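Local coordinates for protein alpha-galactosidase 1 (Saccharomyces cerevisiae, PDB 3LRK) that catalyses the hydrolysis of terminal, non-reducing alpha-D-galactose residues from alpha-D-galactosides, including galactose oligosaccharides, galactomannans and galactolipids, at residues S238-N241 with I242-A246; D334-E337 with Y338-E342. The protein carries 1 engineered substitution. All blocks are in the same frame, centred on the assembly; numbering follows the deposited sequence.

Contact 1: residues S238-N241 with I242-A246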
loop_
_atom_site.group_PDB
_atom_site.type_symbol
_atom_site.label_atom_id
_atom_site.label_comp_id
_atom_site.label_asym_id
_atom_site.label_seq_id
_atom_site.Cartn_x
_atom_site.Cartn_y
_atom_site.Cartn_z
ATOM N N SER A 238 10.027 19.611 4.082
ATOM C CA SER A 238 9.731 21.047 4.019
ATOM C C SER A 238 8.452 21.416 4.774
ATOM O O SER A 238 7.628 20.559 5.084
ATOM C CB SER A 238 9.612 21.518 2.570
ATOM O OG SER A 238 8.412 21.040 1.998
ATOM N N ILE A 239 8.306 22.706 5.060
ATOM C CA ILE A 239 7.128 23.253 5.746
ATOM C C ILE A 239 5.806 22.853 5.055
ATOM O O ILE A 239 4.902 22.316 5.698
ATOM C CB ILE A 239 7.282 24.786 5.924
ATOM C CG1 ILE A 239 8.341 25.068 7.004
ATOM C CG2 ILE A 239 5.940 25.464 6.250
ATOM C CD1 ILE A 239 9.053 26.426 6.877
ATOM N N MET A 240 5.732 23.083 3.747
ATOM C CA MET A 240 4.551 22.763 2.954
ATOM C C MET A 240 4.302 21.267 2.826
ATOM O O MET A 240 3.151 20.837 2.755
ATOM C CB MET A 240 4.647 23.384 1.552
ATOM C CG MET A 240 4.464 24.903 1.496
ATOM S SD MET A 240 2.949 25.517 2.254
ATOM C CE MET A 240 1.663 24.696 1.301
ATOM N N ASN A 241 5.378 20.481 2.762
ATOM C CA ASN A 241 5.270 19.021 2.735
ATOM C C ASN A 241 4.538 18.533 3.982
ATOM O O ASN A 241 3.646 17.694 3.883
ATOM C CB ASN A 241 6.661 18.365 2.622
ATOM C CG ASN A 241 6.625 16.840 2.800
ATOM O OD1 ASN A 241 6.517 16.330 3.922
ATOM N ND2 ASN A 241 6.765 16.112 1.694
ATOM N N ILE A 242 4.899 19.100 5.140
ATOM C CA ILE A 242 4.352 18.684 6.433
ATOM C C ILE A 242 2.927 19.205 6.628
ATOM O O ILE A 242 2.055 18.464 7.084
ATOM C CB ILE A 242 5.295 19.087 7.606
ATOM C CG1 ILE A 242 6.551 18.196 7.575
ATOM C CG2 ILE A 242 4.590 18.974 8.958
ATOM C CD1 ILE A 242 7.672 18.671 8.457
ATOM N N LEU A 243 2.687 20.464 6.253
ATOM C CA LEU A 243 1.329 21.015 6.301
ATOM C C LEU A 243 0.369 20.198 5.426
ATOM O O LEU A 243 -0.756 19.912 5.828
ATOM C CB LEU A 243 1.309 22.489 5.864
ATOM C CG LEU A 243 -0.058 23.180 5.922
ATOM C CD1 LEU A 243 -0.575 23.271 7.355
ATOM C CD2 LEU A 243 0.042 24.559 5.280
ATOM N N ASN A 244 0.817 19.847 4.229
ATOM C CA ASN A 244 0.019 19.029 3.307
ATOM C C ASN A 244 -0.315 17.641 3.861
ATOM O O ASN A 244 -1.452 17.173 3.750
ATOM C CB ASN A 244 0.717 18.920 1.953
ATOM C CG ASN A 244 0.604 20.205 1.129
ATOM O OD1 ASN A 244 -0.111 21.137 1.498
ATOM N ND2 ASN A 244 1.315 20.252 0.016
ATOM N N LYS A 245 0.680 16.989 4.447
ATOM C CA LYS A 245 0.462 15.739 5.184
ATOM C C LYS A 245 -0.565 15.885 6.320
ATOM O O LYS A 245 -1.393 14.989 6.539
ATOM C CB LYS A 245 1.795 15.196 5.705
ATOM C CG LYS A 245 2.621 14.537 4.617
ATOM C CD LYS A 245 4.035 14.275 5.079
ATOM C CE LYS A 245 4.800 13.490 4.034
ATOM N NZ LYS A 245 6.258 13.559 4.348
ATOM N N ALA A 246 -0.514 17.018 7.022
ATOM C CA ALA A 246 -1.394 17.268 8.166
ATOM C C ALA A 246 -2.844 17.572 7.783
ATOM O O ALA A 246 -3.758 17.370 8.588
ATOM C CB ALA A 246 -0.824 18.403 9.024
#
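Asn241 and Lys245 meet one turn apart on helix 239-246, a short buried helix that follows the sixth strand of the TIM barrel and packs between barrel helix 273-285 and the C-terminal beta sandwich. Ser238 is its N-cap: a small hydroxyl suits this place, and Ser238 OG accepts from Asn241 N at 3.2 Å. The usual i to i+4 ladder follows, Leu243 N to Ile239 O being nearly straight (168°). Met240 CE meets Leu243 CD2 at 4.3 Å, and both side chains reach Leu360 of the sandwich. Between the same domains, Asn244 OD1 accepts from Gln344 NE2 while ND2 donates to Glu342 OE2, the two-way use of an amide in a buried seam. On another face Ile242 packs beside Val210 and Trp283, its side chain about 6 Å from that of the proton donor Asp209. Lys245 sets CG beside its backbone N (chi1 -76°), back toward the preceding turn, and the extended chain beyond carries NZ to Asn241. Asn241 ND2 and Lys245 NZ both donate to Cys223 O, giving the buried ammonium two oxygen partners; the second bond runs from Lys245 NZ to Asn241 OD1 at 2.8 Å, on a lone pair and in the carbonyl plane.

Contact 2: residues D334-E337 with Y338-E342; sequences DTDE and YGQGE
Asp336 ties this surface turn together, gathering backbone donors from Tyr338 and Gln340 on a single carboxylate oxygen. Asp336 OD1 lies 2.9 Å from Tyr338 N and 3.0 Å from Gln340 N, the two N-H groups arriving from opposite faces of the carboxylate plane, each well out of it. The side chain can do this because chi1 of 61° sets CG between the backbone N and the carbonyl carbon, folded over the turn. The other oxygen, OD2, accepts from Thr215 OG1 in a neighbouring loop, giving both carboxylate oxygens partners.

The backbone of Asp336 is used as fully. Asp336 O takes Gly339 N at 2.9 Å, closing a type I turn, and Asp336 N donates to Gln340 O at the same length. Gln340 O is also approached by Thr335 CA, a CA-H...O contact of 3.2 Å. Gly339, with phi of 76°, suits a backbone shape that a side chain would strain. Gln340 bends at chi2 and returns NE2 to Tyr338 O, a 3.0 Å bond at 168°.

Glu337 lies alongside Tyr338, pointing the same way, with its carboxylate stacked nearly parallel to the ring. Glu337 CG sits 3.6 Å from the centroid of the Tyr338 ring, a CH-pi contact over one face. The Tyr338 side chain also touches Arg216 of a neighbouring loop. Cutting the ring back to the methyl of an alanine here would probably leave the Glu337 chain without its flat support and free to turn, and would take away the contact with Arg216.

The reaching of Asp336 OD1 to the N two residues on makes an Asx turn, superposed on the type I turn with a G1 beta bulge at Gly339, the combination of the 3:5 beta hairpin, which here joins strands 325-331 and 342-349 of the sandwich.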
loop_
_atom_site.group_PDB
_atom_site.type_symbol
_atom_site.label_atom_id
_atom_site.label_comp_id
_atom_site.label_asym_id
_atom_site.label_seq_id
_atom_site.Cartn_x
_atom_site.Cartn_y
_atom_site.Cartn_z
ATOM N N ASP A 334 3.402 29.731 -11.316
ATOM C CA ASP A 334 4.463 30.488 -10.651
ATOM C C ASP A 334 5.181 29.603 -9.637
ATOM O O ASP A 334 4.809 29.548 -8.463
ATOM C CB ASP A 334 3.877 31.734 -9.976
ATOM C CG ASP A 334 3.114 32.611 -10.955
ATOM O OD1 ASP A 334 3.761 33.172 -11.874
ATOM O OD2 ASP A 334 1.874 32.718 -10.810
ATOM N N THR A 335 6.212 28.907 -10.112
ATOM C CA THR A 335 6.941 27.950 -9.289
ATOM C C THR A 335 8.329 28.469 -8.919
ATOM O O THR A 335 8.910 29.306 -9.623
ATOM C CB THR A 335 7.057 26.571 -9.977
ATOM O OG1 THR A 335 7.655 26.721 -11.273
ATOM C CG2 THR A 335 5.680 25.910 -10.113
ATOM N N ASP A 336 8.848 27.978 -7.801
ATOM C CA ASP A 336 10.130 28.429 -7.284
ATOM C C ASP A 336 11.278 27.625 -7.907
ATOM O O ASP A 336 11.053 26.822 -8.820
ATOM C CB ASP A 336 10.143 28.361 -5.750
ATOM C CG ASP A 336 9.928 26.944 -5.208
ATOM O OD1 ASP A 336 10.142 25.943 -5.942
ATOM O OD2 ASP A 336 9.563 26.842 -4.020
ATOM N N GLU A 337 12.496 27.851 -7.413
ATOM C CA GLU A 337 13.694 27.154 -7.894
ATOM C C GLU A 337 13.589 25.617 -7.845
ATOM O O GLU A 337 14.329 24.913 -8.545
ATOM C CB GLU A 337 14.937 27.640 -7.138
ATOM C CG GLU A 337 14.840 27.492 -5.616
ATOM C CD GLU A 337 16.081 27.944 -4.869
ATOM O OE1 GLU A 337 15.916 28.603 -3.813
ATOM O OE2 GLU A 337 17.210 27.636 -5.316
ATOM N N TYR A 338 12.660 25.106 -7.033
ATOM C CA TYR A 338 12.480 23.657 -6.869
ATOM C C TYR A 338 11.255 23.116 -7.595
ATOM O O TYR A 338 10.855 21.969 -7.383
ATOM C CB TYR A 338 12.421 23.290 -5.380
ATOM C CG TYR A 338 13.591 23.831 -4.590
ATOM C CD1 TYR A 338 13.405 24.809 -3.619
ATOM C CD2 TYR A 338 14.888 23.376 -4.832
ATOM C CE1 TYR A 338 14.482 25.314 -2.892
ATOM C CE2 TYR A 338 15.971 23.873 -4.117
ATOM C CZ TYR A 338 15.763 24.841 -3.156
ATOM O OH TYR A 338 16.836 25.323 -2.451
ATOM N N GLY A 339 10.660 23.949 -8.445
ATOM C CA GLY A 339 9.482 23.562 -9.214
ATOM C C GLY A 339 8.188 23.529 -8.425
ATOM O O GLY A 339 7.179 23.007 -8.905
ATOM N N GLN A 340 8.204 24.106 -7.225
ATOM C CA GLN A 340 7.045 24.050 -6.335
ATOM C C GLN A 340 6.213 25.322 -6.398
ATOM O O GLN A 340 6.762 26.418 -6.462
ATOM C CB GLN A 340 7.489 23.790 -4.894
ATOM C CG GLN A 340 8.462 22.612 -4.754
ATOM C CD GLN A 340 7.841 21.300 -5.183
ATOM O OE1 GLN A 340 6.914 20.813 -4.547
ATOM N NE2 GLN A 340 8.356 20.718 -6.269
ATOM N N GLY A 341 4.892 25.167 -6.373
ATOM C CA GLY A 341 3.995 26.316 -6.349
ATOM C C GLY A 341 2.543 25.924 -6.259
ATOM O O GLY A 341 1.982 25.330 -7.187
ATOM N N GLU A 342 1.930 26.258 -5.133
ATOM C CA GLU A 342 0.525 25.978 -4.920
ATOM C C GLU A 342 -0.086 27.070 -4.050
ATOM O O GLU A 342 0.614 27.748 -3.298
ATOM C CB GLU A 342 0.319 24.589 -4.286
ATOM C CG GLU A 342 0.994 24.392 -2.926
ATOM C CD GLU A 342 0.893 22.957 -2.421
ATOM O OE1 GLU A 342 -0.231 22.487 -2.182
ATOM O OE2 GLU A 342 1.944 22.298 -2.253
#

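Along the chain the contacts come in series, neither enclosing nor crossing the other. Contact 1 closes no loop beyond the successive turns of a helix between the sixth and seventh barrel strands. Nearly ninety residues later, contact 2 closes the hairpin between the first two strands of the six-stranded antiparallel sheet. Their centres are 15 Å apart, yet they touch through side chains: Asn244 ND2 lies 3.1 Å from Glu342 OE2, a probable hydrogen bond, and Met240 packs on the same glutamate. The loop of Glu213, Phe214, Thr215 and Arg216 also borders both. Both thus lie where the barrel meets the first hairpin of the C-terminal beta sandwich.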